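Local coordinates for protein cysteine desulfurase (Thermococcus onnurineus, PDB 5B89) that probably converts L-cysteine to L-alanine, passing the sulfur to a carrier, with pyridoxal 5'-phosphate as its cofactor, at residues Ala95-Ser109 with Gly243-Asp255. Residues are numbered along the deposited sequence; the frame is centred on the assembly and turned at random.
With PLP (pyridoxal-5'-phosphate), chain G.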
loop_
_atom_site.group_PDB
_atom_site.type_symbol
_atom_site.label_atom_id
_atom_site.label_comp_id
_atom_site.label_asym_id
_atom_site.label_seq_id
_atom_site.Cartn_x
_atom_site.Cartn_y
_atom_site.Cartn_z
ATOM N N ALA B 95 1.538 -2.011 21.798
ATOM C CA ALA B 95 0.359 -2.777 21.463
ATOM C C ALA B 95 0.616 -4.281 21.484
ATOM O O ALA B 95 1.792 -4.674 21.518
ATOM C CB ALA B 95 -0.061 -2.392 20.053
ATOM N N LYS B 96 -0.436 -5.034 21.380
ATOM C CA LYS B 96 -0.325 -6.488 21.180
ATOM C C LYS B 96 -0.135 -6.715 19.676
ATOM O O LYS B 96 -0.631 -5.929 18.827
ATOM C CB LYS B 96 -1.559 -7.215 21.621
ATOM C CG LYS B 96 -1.895 -7.023 23.151
ATOM C CD LYS B 96 -3.157 -7.819 23.494
ATOM C CE LYS B 96 -3.558 -7.722 24.985
ATOM N NZ LYS B 96 -4.612 -8.743 25.252
ATOM N N PHE B 97 0.491 -7.840 19.362
ATOM C CA PHE B 97 0.645 -8.294 17.936
ATOM C C PHE B 97 -0.617 -8.178 17.180
ATOM O O PHE B 97 -0.615 -7.617 16.037
ATOM C CB PHE B 97 1.056 -9.780 18.026
ATOM C CG PHE B 97 1.301 -10.432 16.663
ATOM C CD1 PHE B 97 2.545 -10.350 16.078
ATOM C CD2 PHE B 97 0.312 -11.141 16.033
ATOM C CE1 PHE B 97 2.751 -11.003 14.849
ATOM C CE2 PHE B 97 0.532 -11.741 14.780
ATOM C CZ PHE B 97 1.761 -11.669 14.259
ATOM N N GLU B 98 -1.739 -8.694 17.647
ATOM C CA GLU B 98 -2.933 -8.756 16.889
ATOM C C GLU B 98 -3.688 -7.435 16.615
ATOM O O GLU B 98 -4.622 -7.409 15.867
ATOM C CB GLU B 98 -3.921 -9.751 17.497
ATOM C CG GLU B 98 -4.329 -9.486 18.892
ATOM C CD GLU B 98 -3.438 -10.261 19.862
ATOM O OE1 GLU B 98 -2.183 -10.422 19.768
ATOM O OE2 GLU B 98 -4.151 -10.590 20.915
ATOM N N GLU B 99 -3.199 -6.419 17.322
ATOM C CA GLU B 99 -3.816 -5.099 17.193
ATOM C C GLU B 99 -3.155 -4.251 16.072
ATOM O O GLU B 99 -3.599 -3.101 15.879
ATOM C CB GLU B 99 -3.701 -4.319 18.496
ATOM C CG GLU B 99 -4.523 -4.951 19.640
ATOM C CD GLU B 99 -4.253 -4.382 21.044
ATOM O OE1 GLU B 99 -5.330 -4.161 21.787
ATOM O OE2 GLU B 99 -3.091 -4.086 21.381
ATOM N N ILE B 100 -2.125 -4.798 15.433
ATOM C CA ILE B 100 -1.394 -4.074 14.354
ATOM C C ILE B 100 -1.838 -4.498 12.981
ATOM O O ILE B 100 -1.766 -5.716 12.693
ATOM C CB ILE B 100 0.096 -4.217 14.496
ATOM C CG1 ILE B 100 0.644 -3.712 15.865
ATOM C CG2 ILE B 100 0.851 -3.630 13.326
ATOM C CD1 ILE B 100 0.329 -2.261 16.050
ATOM N N VAL B 101 -2.332 -3.549 12.177
ATOM C CA VAL B 101 -2.722 -3.809 10.772
ATOM C C VAL B 101 -1.783 -2.980 9.895
ATOM O O VAL B 101 -1.573 -1.784 10.115
ATOM C CB VAL B 101 -4.151 -3.405 10.540
ATOM C CG1 VAL B 101 -4.656 -3.475 9.079
ATOM C CG2 VAL B 101 -5.138 -4.239 11.422
ATOM N N PHE B 102 -1.247 -3.577 8.830
ATOM C CA PHE B 102 -0.480 -2.838 7.863
ATOM C C PHE B 102 -1.364 -2.310 6.760
ATOM O O PHE B 102 -2.226 -2.977 6.193
ATOM C CB PHE B 102 0.649 -3.700 7.296
ATOM C CG PHE B 102 1.728 -4.019 8.286
ATOM C CD1 PHE B 102 2.492 -2.980 8.790
ATOM C CD2 PHE B 102 2.035 -5.314 8.698
ATOM C CE1 PHE B 102 3.499 -3.219 9.708
ATOM C CE2 PHE B 102 3.075 -5.538 9.586
ATOM C CZ PHE B 102 3.843 -4.532 10.053
ATOM N N THR B 103 -1.085 -1.063 6.421
ATOM C CA THR B 103 -1.744 -0.291 5.385
ATOM C C THR B 103 -0.686 0.337 4.476
ATOM O O THR B 103 0.443 0.042 4.600
ATOM C CB THR B 103 -2.575 0.858 6.002
ATOM O OG1 THR B 103 -1.700 1.758 6.649
ATOM C CG2 THR B 103 -3.533 0.301 7.021
ATOM N N LYS B 104 -1.100 1.218 3.576
ATOM C CA LYS B 104 -0.104 1.854 2.706
ATOM C C LYS B 104 0.493 3.131 3.263
ATOM O O LYS B 104 1.541 3.511 2.911
ATOM C CB LYS B 104 -0.612 2.081 1.263
ATOM C CG LYS B 104 -1.277 3.377 1.014
ATOM C CD LYS B 104 -1.449 3.639 -0.481
ATOM C CE LYS B 104 -2.540 2.720 -0.958
ATOM N NZ LYS B 104 -3.815 2.915 -0.174
ATOM N N ASN B 105 -0.241 3.759 4.151
ATOM C CA ASN B 105 0.150 5.025 4.757
ATOM C C ASN B 105 -0.865 5.448 5.825
ATOM O O ASN B 105 -1.837 4.815 6.002
ATOM C CB ASN B 105 0.296 6.146 3.692
ATOM C CG ASN B 105 -0.958 6.351 2.851
ATOM O OD1 ASN B 105 -2.029 6.159 3.269
ATOM N ND2 ASN B 105 -0.741 6.719 1.621
ATOM N N THR B 106 -0.572 6.548 6.483
ATOM C CA THR B 106 -1.491 7.068 7.543
ATOM C C THR B 106 -2.820 7.373 6.979
ATOM O O THR B 106 -3.861 7.136 7.578
ATOM C CB THR B 106 -0.913 8.304 8.215
ATOM O OG1 THR B 106 0.282 7.986 8.936
ATOM C CG2 THR B 106 -1.852 8.963 9.127
ATOM N N SER B 107 -2.834 7.954 5.768
ATOM C CA SER B 107 -4.083 8.386 5.127
ATOM C C SER B 107 -5.013 7.155 4.923
ATOM O O SER B 107 -6.248 7.259 5.296
ATOM C CB SER B 107 -3.828 9.028 3.805
ATOM O OG SER B 107 -3.006 10.200 4.005
ATOM N N GLU B 108 -4.503 6.046 4.410
ATOM C CA GLU B 108 -5.286 4.808 4.289
ATOM C C GLU B 108 -5.794 4.416 5.698
ATOM O O GLU B 108 -6.995 4.152 5.875
ATOM C CB GLU B 108 -4.546 3.668 3.632
ATOM C CG GLU B 108 -5.377 2.403 3.519
ATOM C CD GLU B 108 -4.567 1.182 3.027
ATOM O OE1 GLU B 108 -3.616 1.358 2.269
ATOM O OE2 GLU B 108 -5.040 0.049 3.238
ATOM N N SER B 109 -4.890 4.379 6.699
ATOM C CA SER B 109 -5.315 3.990 8.032
ATOM C C SER B 109 -6.474 4.816 8.584
ATOM O O SER B 109 -7.483 4.225 9.074
ATOM C CB SER B 109 -4.164 4.149 8.985
ATOM O OG SER B 109 -3.084 3.282 8.679
ATOM N N GLY B 243 5.133 3.279 1.135
ATOM C CA GLY B 243 4.180 2.239 0.921
ATOM C C GLY B 243 3.804 1.351 2.081
ATOM O O GLY B 243 3.156 0.328 1.935
ATOM N N ILE B 244 4.206 1.815 3.308
ATOM C CA ILE B 244 3.820 1.044 4.500
ATOM C C ILE B 244 3.347 1.970 5.586
ATOM O O ILE B 244 4.032 2.898 6.011
ATOM C CB ILE B 244 4.997 0.136 4.983
ATOM C CG1 ILE B 244 4.546 -0.860 6.020
ATOM C CG2 ILE B 244 6.242 0.887 5.368
ATOM C CD1 ILE B 244 3.694 -1.996 5.508
ATOM N N GLY B 245 2.174 1.743 5.999
ATOM C CA GLY B 245 1.576 2.429 7.142
ATOM C C GLY B 245 1.125 1.438 8.162
ATOM O O GLY B 245 1.019 0.232 7.939
ATOM N N VAL B 246 0.712 1.980 9.316
ATOM C CA VAL B 246 0.201 1.171 10.431
ATOM C C VAL B 246 -1.128 1.732 10.893
ATOM O O VAL B 246 -1.305 2.935 10.946
ATOM C CB VAL B 246 1.242 1.145 11.572
ATOM C CG1 VAL B 246 0.635 0.488 12.829
ATOM C CG2 VAL B 246 2.502 0.473 11.169
ATOM N N LEU B 247 -2.041 0.810 11.160
ATOM C CA LEU B 247 -3.275 1.091 11.864
ATOM C C LEU B 247 -3.314 0.191 13.092
ATOM O O LEU B 247 -3.356 -1.050 12.998
ATOM C CB LEU B 247 -4.496 0.905 11.026
ATOM C CG LEU B 247 -5.882 1.074 11.770
ATOM C CD1 LEU B 247 -5.957 2.426 12.321
ATOM C CD2 LEU B 247 -7.001 0.709 10.836
ATOM N N TYR B 248 -3.310 0.830 14.284
ATOM C CA TYR B 248 -3.591 0.129 15.523
ATOM C C TYR B 248 -5.029 0.175 15.822
ATOM O O TYR B 248 -5.671 1.221 15.736
ATOM C CB TYR B 248 -2.840 0.849 16.669
ATOM C CG TYR B 248 -3.296 0.551 18.101
ATOM C CD1 TYR B 248 -2.952 -0.638 18.711
ATOM C CD2 TYR B 248 -4.109 1.409 18.734
ATOM C CE1 TYR B 248 -3.307 -0.879 19.988
ATOM C CE2 TYR B 248 -4.502 1.165 20.005
ATOM C CZ TYR B 248 -4.112 0.007 20.600
ATOM O OH TYR B 248 -4.479 -0.337 21.954
ATOM N N ILE B 249 -5.555 -1.019 16.116
ATOM C CA ILE B 249 -6.959 -1.243 16.532
ATOM C C ILE B 249 -6.971 -1.916 17.851
ATOM O O ILE B 249 -6.553 -3.070 18.014
ATOM C CB ILE B 249 -7.700 -2.119 15.539
ATOM C CG1 ILE B 249 -7.654 -1.560 14.100
ATOM C CG2 ILE B 249 -9.117 -2.385 16.009
ATOM C CD1 ILE B 249 -8.172 -2.496 13.051
ATOM N N ARG B 250 -7.381 -1.183 18.907
ATOM C CA ARG B 250 -7.438 -1.851 20.223
ATOM C C ARG B 250 -8.482 -2.998 20.238
ATOM O O ARG B 250 -9.520 -2.930 19.632
ATOM C CB ARG B 250 -7.851 -0.735 21.219
ATOM C CG ARG B 250 -7.807 -1.190 22.680
ATOM C CD ARG B 250 -7.673 -0.113 23.720
ATOM N NE ARG B 250 -8.918 0.454 23.769
ATOM C CZ ARG B 250 -9.874 0.151 24.682
ATOM N NH1 ARG B 250 -9.731 -0.888 25.534
ATOM N NH2 ARG B 250 -11.018 0.876 24.694
ATOM N N GLU B 251 -8.032 -4.050 20.921
ATOM C CA GLU B 251 -8.767 -5.302 20.859
ATOM C C GLU B 251 -10.228 -5.246 21.245
ATOM O O GLU B 251 -11.063 -5.988 20.746
ATOM C CB GLU B 251 -8.029 -6.389 21.655
ATOM C CG GLU B 251 -7.947 -6.212 23.112
ATOM C CD GLU B 251 -7.182 -7.334 23.852
ATOM O OE1 GLU B 251 -6.977 -8.402 23.267
ATOM O OE2 GLU B 251 -6.785 -7.064 24.982
ATOM N N GLU B 252 -10.553 -4.302 22.150
ATOM C CA GLU B 252 -11.906 -4.119 22.431
ATOM C C GLU B 252 -12.820 -3.768 21.291
ATOM O O GLU B 252 -14.060 -3.941 21.346
ATOM C CB GLU B 252 -12.073 -3.180 23.599
ATOM C CG GLU B 252 -12.520 -1.807 23.304
ATOM C CD GLU B 252 -13.187 -1.161 24.539
ATOM O OE1 GLU B 252 -14.291 -0.535 24.423
ATOM O OE2 GLU B 252 -12.593 -1.275 25.642
ATOM N N PHE B 253 -12.297 -3.277 20.121
ATOM C CA PHE B 253 -13.042 -3.026 18.947
ATOM C C PHE B 253 -13.055 -4.091 17.897
ATOM O O PHE B 253 -13.694 -3.900 16.870
ATOM C CB PHE B 253 -12.501 -1.685 18.308
ATOM C CG PHE B 253 -12.755 -0.528 19.221
ATOM C CD1 PHE B 253 -13.966 0.184 19.169
ATOM C CD2 PHE B 253 -11.830 -0.233 20.193
ATOM C CE1 PHE B 253 -14.187 1.226 20.092
ATOM C CE2 PHE B 253 -12.100 0.771 21.093
ATOM C CZ PHE B 253 -13.248 1.467 21.024
ATOM N N PHE B 254 -12.469 -5.263 18.184
ATOM C CA PHE B 254 -12.507 -6.336 17.140
ATOM C C PHE B 254 -13.946 -6.754 16.810
ATOM O O PHE B 254 -14.165 -7.166 15.701
ATOM C CB PHE B 254 -11.691 -7.500 17.600
ATOM C CG PHE B 254 -10.215 -7.282 17.716
ATOM C CD1 PHE B 254 -9.522 -6.154 17.160
ATOM C CD2 PHE B 254 -9.378 -8.209 18.327
ATOM C CE1 PHE B 254 -8.149 -6.108 17.213
ATOM C CE2 PHE B 254 -8.017 -8.114 18.400
ATOM C CZ PHE B 254 -7.390 -7.017 17.803
ATOM N N ASP B 255 -14.908 -6.663 17.744
ATOM C CA ASP B 255 -16.336 -7.090 17.459
ATOM C C ASP B 255 -17.189 -5.946 16.920
ATOM O O ASP B 255 -18.372 -6.095 16.764
ATOM C CB ASP B 255 -17.010 -7.616 18.780
ATOM C CG ASP B 255 -16.484 -8.982 19.219
ATOM O OD1 ASP B 255 -15.926 -9.709 18.372
ATOM O OD2 ASP B 255 -16.602 -9.314 20.427
HETATM N N1 PLP G . -1.176 13.416 9.189
HETATM C C2 PLP G . -0.090 14.159 9.538
HETATM C C2A PLP G . -0.064 14.942 10.833
HETATM C C3 PLP G . 0.972 14.192 8.618
HETATM O O3 PLP G . 2.081 14.914 8.919
HETATM C C4 PLP G . 0.920 13.411 7.435
HETATM C C4A PLP G . 2.121 13.541 6.417
HETATM C C5 PLP G . -0.226 12.607 7.209
HETATM C C6 PLP G . -1.292 12.624 8.083
HETATM C C5A PLP G . -0.304 11.803 5.915
HETATM O O4P PLP G . 0.714 10.756 5.946
HETATM P P PLP G . 0.766 9.941 4.630
HETATM O O1P PLP G . 1.884 9.038 4.843
HETATM O O2P PLP G . 1.044 10.965 3.527
HETATM O O3P PLP G . -0.531 9.312 4.425
HETATM O O HOH W 1 0.542 -1.570 2.201
HETATM O O HOH W 2 3.376 5.413 1.564
#
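Glu99 lies side by side with Tyr248, its carboxylate turned 78° from the ring and OE2 at the ring edge, 3.5 Å from Tyr248 CE1. The chain is extended beyond CG, and this carries the buried carboxylate to two backbone amides: Glu251 N reaches OE1 at 2.8 Å, and Lys96 N, in the turn before the strand, reaches OE2, each on the anti side. Cutting this side chain back to an alanine is likely to leave the amides of Lys96 and Glu251 without their acceptor and to open a gap beside the tyrosine ring. Farther out, Lys96 NZ bridges to Glu251 OE2 (2.8 Å) on its syn side, while Phe254 brings CZ to within 3.4 Å of Glu98 O.

Between these ends, strands 100-103 and 245-249 pair antiparallel. Val101 and Leu247 exchange two backbone bonds, as do Thr103 and Gly245. Gly245 passes so close to Thr103 OG1 and Asn105 CA that even a CB there would clash with both. Phe102 sets CD1 against Ile244 CD1 (3.6 Å), its ring edge meeting Gly245 O.

Strand 100-103 leads straight into the cofactor site: Asn105 N-caps the next helix, OD1 accepting from Glu108 N (2.7 Å), and Ser107 binds PLP O3P through both N and OG (2.7 Å from OG). Within the subunit, strand 100-103 is the outermost strand at one side of the seven-stranded mixed sheet of this PLP-dependent fold, and 245-249 joins it to strand 229-233. Helices 73-93 and 291-307 pack on the Phe102 and Val246 face, while helix 106-117 starts over the Thr103 and Leu247 face.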